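Local coordinates for protein aminotransferase (Streptomyces pactum, PDB 4ZM4) that belongs to the class-III aminotransferases, pyridoxal-5'-phosphate-dependent enzymes of the fold type I architecture, and forms a dimer, at residues Arg118-Gly123 against Pro286-Gly291; Leu142-Glu147 against Asp210-Val215; Val217-Ala222 against Phe250-Thr255; Gly225-Ala230 against His361-Gly366. The protein carries 1 engineered substitution. All coordinates share one frame; numbering follows the deposited sequence.

Interaction 1. Residues Arg118-Gly123 against Pro286-Gly291; sequences RFANSG and PVAAFG. With P3B ((3E,4R,5R)-4,5-dihydroxy-3-{[(Z)-{3-hydroxy-2-methyl-5-[(phosphonooxy)methyl]pyridin-4(1H)-ylidene}methyl]imino}cyclohex-1-ene-1-carboxylic acid), chain H.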
# COMPACT_ATOMS: atom_id res chain seq x y z
N ARG B 118 -13.03 5.47 2.82
CA ARG B 118 -11.69 5.75 3.31
C ARG B 118 -10.70 5.26 2.28
O ARG B 118 -10.98 4.33 1.53
CB ARG B 118 -11.45 5.12 4.65
CG ARG B 118 -12.14 5.86 5.79
CD ARG B 118 -11.37 5.73 7.09
NE ARG B 118 -12.09 6.22 8.24
CZ ARG B 118 -11.59 6.27 9.47
NH1 ARG B 118 -10.34 5.86 9.71
NH2 ARG B 118 -12.32 6.76 10.46
N PHE B 119 -9.59 5.97 2.17
CA PHE B 119 -8.56 5.65 1.19
C PHE B 119 -7.44 4.83 1.81
O PHE B 119 -7.22 4.86 3.02
CB PHE B 119 -7.97 6.92 0.59
CG PHE B 119 -8.95 7.67 -0.27
CD1 PHE B 119 -9.19 7.24 -1.58
CD2 PHE B 119 -9.65 8.74 0.23
CE1 PHE B 119 -10.10 7.89 -2.37
CE2 PHE B 119 -10.56 9.38 -0.56
CZ PHE B 119 -10.80 8.96 -1.85
N ALA B 120 -6.74 4.12 0.92
CA ALA B 120 -5.61 3.29 1.26
C ALA B 120 -4.63 3.39 0.10
O ALA B 120 -4.95 3.97 -0.93
CB ALA B 120 -6.06 1.83 1.47
N ASN B 121 -3.49 2.71 0.24
CA ASN B 121 -2.48 2.70 -0.82
C ASN B 121 -2.67 1.56 -1.81
O ASN B 121 -2.12 1.61 -2.90
CB ASN B 121 -1.09 2.59 -0.20
CG ASN B 121 -0.84 3.68 0.79
OD1 ASN B 121 -0.77 4.86 0.43
ND2 ASN B 121 -0.70 3.30 2.07
N SER B 122 -3.43 0.53 -1.44
CA SER B 122 -3.50 -0.69 -2.24
C SER B 122 -4.79 -1.47 -2.00
O SER B 122 -5.43 -1.29 -0.98
CB SER B 122 -2.34 -1.59 -1.87
OG SER B 122 -2.49 -2.03 -0.54
N GLY B 123 -5.17 -2.32 -2.95
CA GLY B 123 -6.32 -3.17 -2.78
C GLY B 123 -6.19 -4.09 -1.58
O GLY B 123 -7.16 -4.38 -0.88
N PRO B 286 -0.50 4.66 -7.02
CA PRO B 286 -0.90 3.72 -5.96
C PRO B 286 -1.94 4.30 -4.99
O PRO B 286 -1.62 5.16 -4.16
CB PRO B 286 0.41 3.40 -5.26
CG PRO B 286 1.47 4.10 -6.02
CD PRO B 286 0.84 5.18 -6.81
N VAL B 287 -3.19 3.87 -5.17
CA VAL B 287 -4.32 4.36 -4.40
C VAL B 287 -5.47 3.38 -4.48
O VAL B 287 -5.63 2.68 -5.46
CB VAL B 287 -4.79 5.76 -4.87
CG1 VAL B 287 -5.30 5.72 -6.30
CG2 VAL B 287 -5.87 6.33 -3.95
N ALA B 288 -6.22 3.28 -3.39
CA ALA B 288 -7.37 2.41 -3.28
C ALA B 288 -8.34 3.04 -2.29
O ALA B 288 -8.02 4.03 -1.64
CB ALA B 288 -6.95 1.04 -2.77
N ALA B 289 -9.54 2.48 -2.21
CA ALA B 289 -10.54 2.95 -1.27
C ALA B 289 -11.49 1.82 -0.93
O ALA B 289 -11.68 0.89 -1.72
CB ALA B 289 -11.33 4.13 -1.87
N PHE B 290 -12.17 1.95 0.19
CA PHE B 290 -13.34 1.13 0.42
C PHE B 290 -14.42 2.01 0.99
O PHE B 290 -14.13 2.99 1.68
CB PHE B 290 -13.03 -0.09 1.31
CG PHE B 290 -12.67 0.25 2.70
CD1 PHE B 290 -11.41 0.73 2.99
CD2 PHE B 290 -13.58 0.08 3.73
CE1 PHE B 290 -11.07 1.05 4.29
CE2 PHE B 290 -13.23 0.41 5.02
CZ PHE B 290 -11.97 0.87 5.30
N GLY B 291 -15.67 1.68 0.72
CA GLY B 291 -16.76 2.50 1.19
C GLY B 291 -18.10 1.84 1.04
O GLY B 291 -18.21 0.74 0.51
OAH P3B H . -2.70 -5.28 -3.30
PBA P3B H . -3.13 -4.76 -4.73
OAI P3B H . -2.20 -5.48 -5.66
OAC P3B H . -2.99 -3.26 -4.91
OAQ P3B H . -4.69 -5.36 -4.85
CAM P3B H . -5.07 -6.68 -4.35
CAV P3B H . -6.15 -7.09 -5.09
CAL P3B H . -7.40 -6.99 -4.49
NAP P3B H . -8.52 -7.35 -5.23
CAU P3B H . -8.40 -7.77 -6.53
CAA P3B H . -9.51 -8.15 -7.25
CAW P3B H . -7.21 -7.90 -7.10
OAE P3B H . -7.17 -8.32 -8.38
CAX P3B H . -6.03 -7.53 -6.44
CAJ P3B H . -4.75 -7.69 -7.08
NAO P3B H . -4.62 -8.34 -8.28
CAT P3B H . -3.40 -8.60 -8.85
CAK P3B H . -2.14 -8.41 -8.22
CAS P3B H . -0.92 -8.76 -8.79
CAR P3B H . 0.31 -8.51 -8.16
OAD P3B H . 1.40 -8.72 -8.71
OAB P3B H . 0.38 -8.14 -7.01
CAN P3B H . -0.83 -9.10 -10.09
CAY P3B H . -2.11 -9.20 -10.93
OAF P3B H . -1.87 -10.38 -11.73
CAZ P3B H . -3.48 -9.26 -10.12
OAG P3B H . -4.70 -8.93 -10.87
O HOH W 1 -1.92 6.26 -1.83

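Interaction 2. Residues Leu142-Glu147 against Asp210-Val215; sequences LVVTFE and DRIAAV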
# COMPACT_ATOMS: atom_id res chain seq x y z
N LEU B 142 -16.45 -14.76 11.07
CA LEU B 142 -16.34 -15.64 9.89
C LEU B 142 -16.47 -14.90 8.59
O LEU B 142 -17.46 -14.16 8.37
CB LEU B 142 -17.39 -16.73 10.01
CG LEU B 142 -17.40 -17.85 8.95
CD1 LEU B 142 -16.07 -18.62 8.92
CD2 LEU B 142 -18.55 -18.81 9.19
N VAL B 143 -15.52 -15.09 7.68
CA VAL B 143 -15.60 -14.49 6.34
C VAL B 143 -15.65 -15.58 5.27
O VAL B 143 -14.94 -16.59 5.37
CB VAL B 143 -14.43 -13.54 6.07
CG1 VAL B 143 -14.43 -13.03 4.62
CG2 VAL B 143 -14.46 -12.37 7.03
N VAL B 144 -16.48 -15.37 4.24
CA VAL B 144 -16.65 -16.32 3.15
C VAL B 144 -15.96 -15.78 1.89
O VAL B 144 -16.11 -14.59 1.55
CB VAL B 144 -18.13 -16.55 2.82
CG1 VAL B 144 -18.28 -17.41 1.56
CG2 VAL B 144 -18.87 -17.19 4.01
N THR B 145 -15.19 -16.65 1.23
CA THR B 145 -14.55 -16.33 -0.04
C THR B 145 -14.95 -17.35 -1.10
O THR B 145 -15.55 -18.39 -0.79
CB THR B 145 -13.02 -16.37 0.10
OG1 THR B 145 -12.62 -17.68 0.48
CG2 THR B 145 -12.54 -15.41 1.12
N PHE B 146 -14.61 -17.08 -2.35
CA PHE B 146 -14.81 -18.06 -3.42
C PHE B 146 -13.47 -18.45 -4.03
O PHE B 146 -12.57 -17.64 -4.18
CB PHE B 146 -15.77 -17.52 -4.49
CG PHE B 146 -17.17 -17.28 -3.97
CD1 PHE B 146 -18.12 -18.28 -4.00
CD2 PHE B 146 -17.53 -16.03 -3.47
CE1 PHE B 146 -19.41 -18.05 -3.57
CE2 PHE B 146 -18.83 -15.80 -3.00
CZ PHE B 146 -19.78 -16.82 -3.06
N GLU B 147 -13.38 -19.70 -4.48
CA GLU B 147 -12.16 -20.23 -5.03
C GLU B 147 -11.76 -19.53 -6.31
O GLU B 147 -12.54 -19.41 -7.28
CB GLU B 147 -12.30 -21.72 -5.31
CG GLU B 147 -10.95 -22.35 -5.62
CD GLU B 147 -11.04 -23.83 -5.86
OE1 GLU B 147 -12.01 -24.27 -6.50
OE2 GLU B 147 -10.12 -24.55 -5.43
N ASP B 210 -25.98 -17.06 10.31
CA ASP B 210 -25.94 -16.22 11.51
C ASP B 210 -24.56 -15.94 12.13
O ASP B 210 -24.45 -15.03 12.95
CB ASP B 210 -26.86 -16.78 12.59
CG ASP B 210 -26.41 -18.15 13.09
OD1 ASP B 210 -26.18 -19.05 12.26
OD2 ASP B 210 -26.35 -18.34 14.33
N ARG B 211 -23.54 -16.70 11.73
CA ARG B 211 -22.12 -16.50 12.20
C ARG B 211 -21.27 -15.74 11.19
O ARG B 211 -20.11 -15.47 11.45
CB ARG B 211 -21.34 -17.83 12.38
CG ARG B 211 -21.92 -18.89 13.23
CD ARG B 211 -21.35 -20.25 12.84
NE ARG B 211 -19.91 -20.27 12.91
CZ ARG B 211 -19.10 -21.16 12.33
NH1 ARG B 211 -19.55 -22.13 11.54
NH2 ARG B 211 -17.82 -21.08 12.55
N ILE B 212 -21.81 -15.44 10.02
CA ILE B 212 -20.99 -14.85 8.96
C ILE B 212 -20.94 -13.32 9.07
O ILE B 212 -21.97 -12.64 8.94
CB ILE B 212 -21.48 -15.31 7.57
CG1 ILE B 212 -21.24 -16.80 7.42
CG2 ILE B 212 -20.75 -14.53 6.45
CD1 ILE B 212 -22.03 -17.46 6.32
N ALA B 213 -19.73 -12.78 9.26
CA ALA B 213 -19.52 -11.34 9.23
C ALA B 213 -19.65 -10.79 7.82
O ALA B 213 -20.23 -9.73 7.60
CB ALA B 213 -18.15 -10.99 9.78
N ALA B 214 -19.05 -11.47 6.84
CA ALA B 214 -19.01 -10.97 5.45
C ALA B 214 -18.84 -12.08 4.43
O ALA B 214 -18.21 -13.09 4.68
CB ALA B 214 -17.90 -9.94 5.27
N VAL B 215 -19.42 -11.86 3.26
CA VAL B 215 -19.03 -12.57 2.08
C VAL B 215 -18.26 -11.58 1.20
O VAL B 215 -18.81 -10.54 0.79
CB VAL B 215 -20.23 -13.05 1.30
CG1 VAL B 215 -19.77 -13.80 0.06
CG2 VAL B 215 -21.10 -13.95 2.18

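Interaction 3. Residues Val217-Ala222 against Phe250-Thr255; sequences VEPVLA and FDEVIT. With P3B ((3E,4R,5R)-4,5-dihydroxy-3-{[(Z)-{3-hydroxy-2-methyl-5-[(phosphonooxy)methyl]pyridin-4(1H)-ylidene}methyl]imino}cyclohex-1-ene-1-carboxylic acid), chain H.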
# COMPACT_ATOMS: atom_id res chain seq x y z
N VAL B 217 -16.32 -11.01 -2.52
CA VAL B 217 -16.46 -11.58 -3.83
C VAL B 217 -16.01 -10.63 -4.95
O VAL B 217 -16.22 -9.42 -4.87
CB VAL B 217 -17.92 -12.00 -4.04
CG1 VAL B 217 -18.80 -10.78 -4.06
CG2 VAL B 217 -18.07 -12.82 -5.32
N GLU B 218 -15.36 -11.19 -5.97
CA GLU B 218 -15.14 -10.49 -7.24
C GLU B 218 -16.41 -10.64 -8.04
O GLU B 218 -16.72 -11.72 -8.52
CB GLU B 218 -13.98 -11.09 -8.04
CG GLU B 218 -12.59 -10.82 -7.48
CD GLU B 218 -11.50 -11.35 -8.39
OE1 GLU B 218 -11.54 -11.05 -9.62
OE2 GLU B 218 -10.59 -12.06 -7.90
N PRO B 219 -17.17 -9.53 -8.21
CA PRO B 219 -18.49 -9.72 -8.83
C PRO B 219 -18.37 -10.32 -10.23
O PRO B 219 -19.23 -11.10 -10.64
CB PRO B 219 -19.09 -8.31 -8.86
CG PRO B 219 -18.24 -7.49 -7.97
CD PRO B 219 -16.90 -8.12 -7.89
N VAL B 220 -17.35 -9.93 -10.97
CA VAL B 220 -16.89 -10.71 -12.12
C VAL B 220 -15.53 -11.27 -11.71
O VAL B 220 -14.66 -10.52 -11.28
CB VAL B 220 -16.65 -9.86 -13.36
CG1 VAL B 220 -16.03 -10.69 -14.47
CG2 VAL B 220 -17.93 -9.24 -13.84
N LEU B 221 -15.36 -12.58 -11.78
CA LEU B 221 -14.08 -13.19 -11.42
C LEU B 221 -13.09 -12.86 -12.53
O LEU B 221 -13.20 -13.39 -13.63
CB LEU B 221 -14.21 -14.71 -11.27
CG LEU B 221 -12.89 -15.49 -11.10
CD1 LEU B 221 -12.05 -14.92 -9.98
CD2 LEU B 221 -13.13 -16.97 -10.87
N ALA B 222 -12.12 -11.99 -12.24
CA ALA B 222 -11.12 -11.57 -13.26
C ALA B 222 -9.71 -12.20 -13.09
O ALA B 222 -9.03 -12.40 -14.08
CB ALA B 222 -11.01 -10.08 -13.31
N PHE B 250 -18.29 -6.31 -2.26
CA PHE B 250 -17.84 -6.46 -3.64
C PHE B 250 -16.43 -5.93 -3.70
O PHE B 250 -16.18 -4.74 -3.44
CB PHE B 250 -18.72 -5.68 -4.65
CG PHE B 250 -19.98 -6.39 -5.05
CD1 PHE B 250 -20.38 -7.58 -4.49
CD2 PHE B 250 -20.82 -5.80 -5.98
CE1 PHE B 250 -21.57 -8.20 -4.86
CE2 PHE B 250 -22.02 -6.40 -6.35
CZ PHE B 250 -22.39 -7.61 -5.79
N ASP B 251 -15.51 -6.79 -4.07
CA ASP B 251 -14.15 -6.37 -4.44
C ASP B 251 -14.22 -5.94 -5.88
O ASP B 251 -14.13 -6.75 -6.78
CB ASP B 251 -13.14 -7.51 -4.23
CG ASP B 251 -11.72 -7.09 -4.46
OD1 ASP B 251 -11.48 -5.98 -4.97
OD2 ASP B 251 -10.80 -7.90 -4.13
N GLU B 252 -14.32 -4.63 -6.10
CA GLU B 252 -14.31 -4.06 -7.44
C GLU B 252 -12.98 -3.42 -7.81
O GLU B 252 -12.93 -2.48 -8.61
CB GLU B 252 -15.47 -3.08 -7.58
CG GLU B 252 -16.84 -3.74 -7.42
CD GLU B 252 -17.81 -3.35 -8.50
OE1 GLU B 252 -17.39 -3.31 -9.68
OE2 GLU B 252 -18.99 -3.07 -8.17
N VAL B 253 -11.89 -3.92 -7.25
CA VAL B 253 -10.55 -3.40 -7.52
C VAL B 253 -10.29 -3.43 -9.01
O VAL B 253 -9.79 -2.46 -9.57
CB VAL B 253 -9.45 -4.20 -6.75
CG1 VAL B 253 -8.09 -4.10 -7.43
CG2 VAL B 253 -9.35 -3.71 -5.32
N ILE B 254 -10.71 -4.50 -9.67
CA ILE B 254 -10.59 -4.61 -11.11
C ILE B 254 -11.86 -4.12 -11.83
O ILE B 254 -11.74 -3.31 -12.77
CB ILE B 254 -10.25 -6.05 -11.53
CG1 ILE B 254 -8.76 -6.31 -11.25
CG2 ILE B 254 -10.53 -6.28 -13.00
CD1 ILE B 254 -8.37 -7.76 -11.44
N THR B 255 -13.04 -4.56 -11.42
CA THR B 255 -14.28 -4.23 -12.15
C THR B 255 -14.77 -2.77 -12.02
O THR B 255 -15.45 -2.25 -12.92
CB THR B 255 -15.43 -5.17 -11.76
OG1 THR B 255 -15.62 -5.12 -10.34
CG2 THR B 255 -15.15 -6.56 -12.16
OAH P3B H . -2.70 -5.28 -3.30
PBA P3B H . -3.13 -4.76 -4.73
OAI P3B H . -2.20 -5.48 -5.66
OAC P3B H . -2.99 -3.26 -4.91
OAQ P3B H . -4.69 -5.36 -4.85
CAM P3B H . -5.07 -6.68 -4.35
CAV P3B H . -6.15 -7.09 -5.09
CAL P3B H . -7.40 -6.99 -4.49
NAP P3B H . -8.52 -7.35 -5.23
CAU P3B H . -8.40 -7.77 -6.53
CAA P3B H . -9.51 -8.15 -7.25
CAW P3B H . -7.21 -7.90 -7.10
OAE P3B H . -7.17 -8.32 -8.38
CAX P3B H . -6.03 -7.53 -6.44
CAJ P3B H . -4.75 -7.69 -7.08
NAO P3B H . -4.62 -8.34 -8.28
CAT P3B H . -3.40 -8.60 -8.85
CAK P3B H . -2.14 -8.41 -8.22
CAS P3B H . -0.92 -8.76 -8.79
CAR P3B H . 0.31 -8.51 -8.16
OAD P3B H . 1.40 -8.72 -8.71
OAB P3B H . 0.38 -8.14 -7.01
CAN P3B H . -0.83 -9.10 -10.09
CAY P3B H . -2.11 -9.20 -10.93
OAF P3B H . -1.87 -10.38 -11.73
CAZ P3B H . -3.48 -9.26 -10.12
OAG P3B H . -4.70 -8.93 -10.87

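Interaction 4. Residues Gly225-Ala230 against His361-Gly366; sequences GVIPPA and HINRVG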
# COMPACT_ATOMS: atom_id res chain seq x y z
N GLY B 225 -9.47 -16.38 -15.23
CA GLY B 225 -10.35 -16.29 -16.38
C GLY B 225 -11.21 -15.11 -16.07
O GLY B 225 -11.07 -14.50 -15.02
N VAL B 226 -12.10 -14.77 -16.97
CA VAL B 226 -12.99 -13.67 -16.73
C VAL B 226 -14.37 -14.30 -16.66
O VAL B 226 -15.17 -14.17 -17.56
CB VAL B 226 -12.89 -12.61 -17.86
CG1 VAL B 226 -14.00 -11.57 -17.74
CG2 VAL B 226 -11.54 -11.93 -17.79
N ILE B 227 -14.63 -15.01 -15.58
CA ILE B 227 -15.89 -15.71 -15.42
C ILE B 227 -16.94 -14.79 -14.78
O ILE B 227 -16.90 -14.53 -13.57
CB ILE B 227 -15.72 -17.01 -14.59
CG1 ILE B 227 -14.63 -17.88 -15.22
CG2 ILE B 227 -17.04 -17.78 -14.54
CD1 ILE B 227 -14.24 -19.10 -14.41
N PRO B 228 -17.89 -14.34 -15.59
CA PRO B 228 -18.96 -13.55 -15.02
C PRO B 228 -19.86 -14.37 -14.10
O PRO B 228 -19.81 -15.61 -14.09
CB PRO B 228 -19.74 -13.07 -16.26
CG PRO B 228 -19.52 -14.13 -17.28
CD PRO B 228 -18.18 -14.76 -16.98
N PRO B 229 -20.67 -13.69 -13.29
CA PRO B 229 -21.53 -14.45 -12.41
C PRO B 229 -22.66 -15.07 -13.23
O PRO B 229 -23.15 -14.44 -14.18
CB PRO B 229 -22.06 -13.39 -11.46
CG PRO B 229 -22.07 -12.13 -12.27
CD PRO B 229 -20.95 -12.25 -13.27
N ALA B 230 -23.06 -16.28 -12.89
CA ALA B 230 -24.20 -16.94 -13.52
C ALA B 230 -25.46 -16.11 -13.27
O ALA B 230 -25.57 -15.43 -12.25
CB ALA B 230 -24.38 -18.34 -12.96
N HIS B 361 -10.87 -20.78 -25.69
CA HIS B 361 -11.96 -20.22 -24.89
C HIS B 361 -11.69 -18.75 -24.63
O HIS B 361 -10.58 -18.38 -24.24
CB HIS B 361 -12.12 -20.95 -23.57
CG HIS B 361 -13.39 -20.60 -22.86
ND1 HIS B 361 -14.59 -21.20 -23.15
CD2 HIS B 361 -13.66 -19.68 -21.89
CE1 HIS B 361 -15.54 -20.69 -22.40
NE2 HIS B 361 -15.00 -19.77 -21.62
N ILE B 362 -12.71 -17.92 -24.86
CA ILE B 362 -12.61 -16.46 -24.71
C ILE B 362 -13.82 -15.97 -23.93
O ILE B 362 -14.95 -16.22 -24.34
CB ILE B 362 -12.60 -15.75 -26.08
CG1 ILE B 362 -11.38 -16.15 -26.89
CG2 ILE B 362 -12.61 -14.23 -25.90
CD1 ILE B 362 -11.35 -15.60 -28.31
N ASN B 363 -13.59 -15.37 -22.77
CA ASN B 363 -14.66 -14.71 -22.02
C ASN B 363 -14.39 -13.20 -22.02
O ASN B 363 -13.26 -12.79 -21.94
CB ASN B 363 -14.74 -15.20 -20.56
CG ASN B 363 -15.28 -16.62 -20.42
OD1 ASN B 363 -14.77 -17.40 -19.60
ND2 ASN B 363 -16.35 -16.94 -21.13
N ARG B 364 -15.44 -12.40 -22.12
CA ARG B 364 -15.26 -10.99 -22.13
C ARG B 364 -16.37 -10.25 -21.37
O ARG B 364 -17.54 -10.59 -21.44
CB ARG B 364 -15.19 -10.49 -23.57
CG ARG B 364 -14.81 -9.00 -23.68
CD ARG B 364 -14.62 -8.58 -25.13
NE ARG B 364 -15.87 -8.62 -25.89
CZ ARG B 364 -16.84 -7.71 -25.82
NH1 ARG B 364 -16.73 -6.65 -25.02
NH2 ARG B 364 -17.94 -7.85 -26.57
N VAL B 365 -15.98 -9.23 -20.61
CA VAL B 365 -16.91 -8.30 -20.03
C VAL B 365 -16.29 -6.92 -20.26
O VAL B 365 -15.36 -6.50 -19.52
CB VAL B 365 -17.16 -8.56 -18.52
CG1 VAL B 365 -18.21 -7.59 -18.00
CG2 VAL B 365 -17.61 -9.99 -18.26
N GLY B 366 -16.76 -6.26 -21.33
CA GLY B 366 -16.26 -5.00 -21.75
C GLY B 366 -14.84 -5.18 -22.25
O GLY B 366 -14.58 -5.98 -23.13

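Interaction 1. Residues Arg118-Gly123 against Pro286-Gly291
Ala-288 and Ala-120 face each other as an antiparallel hydrogen-bonded pair, each backbone N donating to the other's O. Ala-120 N lies 2.9 Å from Ala-288 O, and in both bonds the N-H comes in well out of the plane of the carbonyl it meets. Ala-288 loses more surface to the other segment than any other residue of the contact; its CB presses on Ser-122 O at 3.3 Å, where the chain turns into helix 123-138. Arg-118 and Phe-290 form a second reciprocal pair of hydrogen bonds, each donor nearly in line with the C=O, with Arg-118 N to Phe-290 O at 2.9 Å and an N-H...O angle of 163°. Phe-290 holds CG between its backbone N and carbonyl carbon (chi1 67°), which brings the ring back toward the partner strand and sets CE1 4.1 Å from Arg-118 CB. Beyond that methylene the extended Arg-118 chain leads away, and its guanidinium bonds Ala-26, Ser-30 and Ser-32 of the second subunit as well as Leu-300 and Asn-303 of its own. On the other face Phe-119 CD1 meets Ala-289 CB at 3.8 Å. Where the strands part, one water donates to both Asn-121 OD1 and Pro-286 O. Ser-122 OG caps Glu-125 N and also bonds Glu-125 of the second subunit. Gly-123 N donates to the phosphate oxygen OAC of P3B at 3.1 Å. A helix N-terminus that offers this N-H to the phosphate would be expected to stabilise its negative charge.

Interaction 2. Residues Leu142-Glu147 against Asp210-Val215
Val-144 and Val-215 stand side by side on one face of two parallel strands, pointing the same way, with Val-144 CB 4.0 Å from Val-215 CG2. They belong to the tight part of the contact. With CG1 anti to the backbone N (chi1 173°), CG2 of Val-144 lies beside that N and meets Ile-212 CD1 at 3.9 Å. At the far end Phe-146 leans back until its CE2 meets Val-215 CG1 at 3.8 Å. Leu-142 is packed too, losing more surface than any other residue here, its CB 3.3 Å from Arg-211 O and its CD2 3.8 Å from Ile-212 CG1. Between the backbones, Val-144 N reaches Ala-214 O at 2.9 Å, in the carbonyl plane and nearly straight. Leu-142 O is gripped less evenly: Ala-213 N gives a bent bond of 2.8 Å, while the bond from Ala-214 N is weak. The exposed side is the Arg-211 side chain, whose guanidinium lies over Leu-142 CD2, the methyl 4.0 Å from the centre of its plane, and whose NH1 forms a salt bridge with Asp-208. Helix 198-208 covers the face bearing Val-144 and Val-215, through Leu-204 and Phe-205. With strand 190-193 before that helix and strand 212-217 after it, the arrangement is a beta-alpha-beta crossover that passes over strand 142-146, as befits the alpha/beta sheet of a fold type I enzyme.

Interaction 3. Residues Val217-Ala222 against Phe250-Thr255
Val-217 and Phe-250 pair in parallel where two central strands of the fold type I sheet end, and the chains leaving them supply residues round the pyridine ring of P3B. The backbone link is Asp-251 N to Val-217 O at 2.8 Å. The apolar contacts gather round Phe-250: Pro-219 CG sits 3.5 Å above its ring plane, offset toward the rim, a CH-pi contact, while Val-217 CG1 touches CD1 at 3.6 Å. Farther along, Val-220 CB packs on Thr-255 CG2, and Ala-222 CB on Ile-254 CG2. Polar bonds within each segment hold the loops in shape. Glu-218 OE1 accepts from Ala-222 N on its syn side, and Thr-255 OG1 donates to Glu-252 OE1 at 2.6 Å. Against P3B, Val-253 CB lies 3.6 Å from the pyridine nitrogen NAP, and Glu-218 reaches the ring methyl CAA. Asp-251 has its carboxylate anti to the backbone N (chi1 -174°), aimed into the site. Its OD1 takes Val-253 N in an Asx turn, while OD2 is shared between His-151 ND1 and the donor NAP of P3B, the latter bond being 2.6 Å long with an angle of 156° at the hydrogen.

Interaction 4. Residues Gly225-Ala230 against His361-Gly366
Val-226 lies across Asn-363 and Val-365, two strand residues whose side chains start toward the loop. Its CG1 is anti to the backbone N (chi1 170°), and this puts the methyl 4.0 Å from Val-365 CG2. The two valines meet at a slant through these branches. Pro-228 comes to the same Val-365 methyl, its CB 4.2 Å from CG2. Asn-363 is met closer to its root: Val-226 O rests on CB at 3.2 Å, while CG and OD1 stay farther from that oxygen. There His-361 NE2 gives a weak bond of 3.1 Å to Asn-363 OD1, which lies in the plane of the imidazole at its edge. The loop and strand thus touch by packing, while polar ties are made to neighbours: Val-226 N bonds Ser-370 OG on the adjacent strand, and Ile-227 O accepts from Trp-195 NE1. Arg-364 points away from the loop. Its NH1 bonds Gly-366 O at 2.9 Å, with the oxygen's approach almost in the guanidinium plane, and its remaining nitrogens form salt bridges with Glu-346 and Glu-339 of helix 334-355. Strands 360-365 and 368-373 form an antiparallel hairpin between that helix and the loop that follows strand 212-217. Such a seam between the large alpha/beta domain and the smaller C-terminal domain is consistent with the two-domain subunit of fold type I aminotransferases.

In the fold
Interactions 1, 2 and 3 share the seven-stranded mixed sheet: interaction 1 holds its 116-120 edge, interaction 2 lies near the other edge, and interaction 3 sits where the central strands 212-217 and 247-251 end. Interactions 1 and 3, with centres about 15 Å apart, touch through Gly-123 and Val-253 and meet P3B at its phosphate and at its pyridine ring. Interaction 2 closes before interaction 3 opens, and both fall within the span between the segments of interaction 1. Interaction 4 crosses interaction 3 along the chain; its loop continues from 217-222, and a probable hydrogen bond from Leu-221 N to Ile-227 O joins them, linking the ligand site to the three-stranded antiparallel sheet.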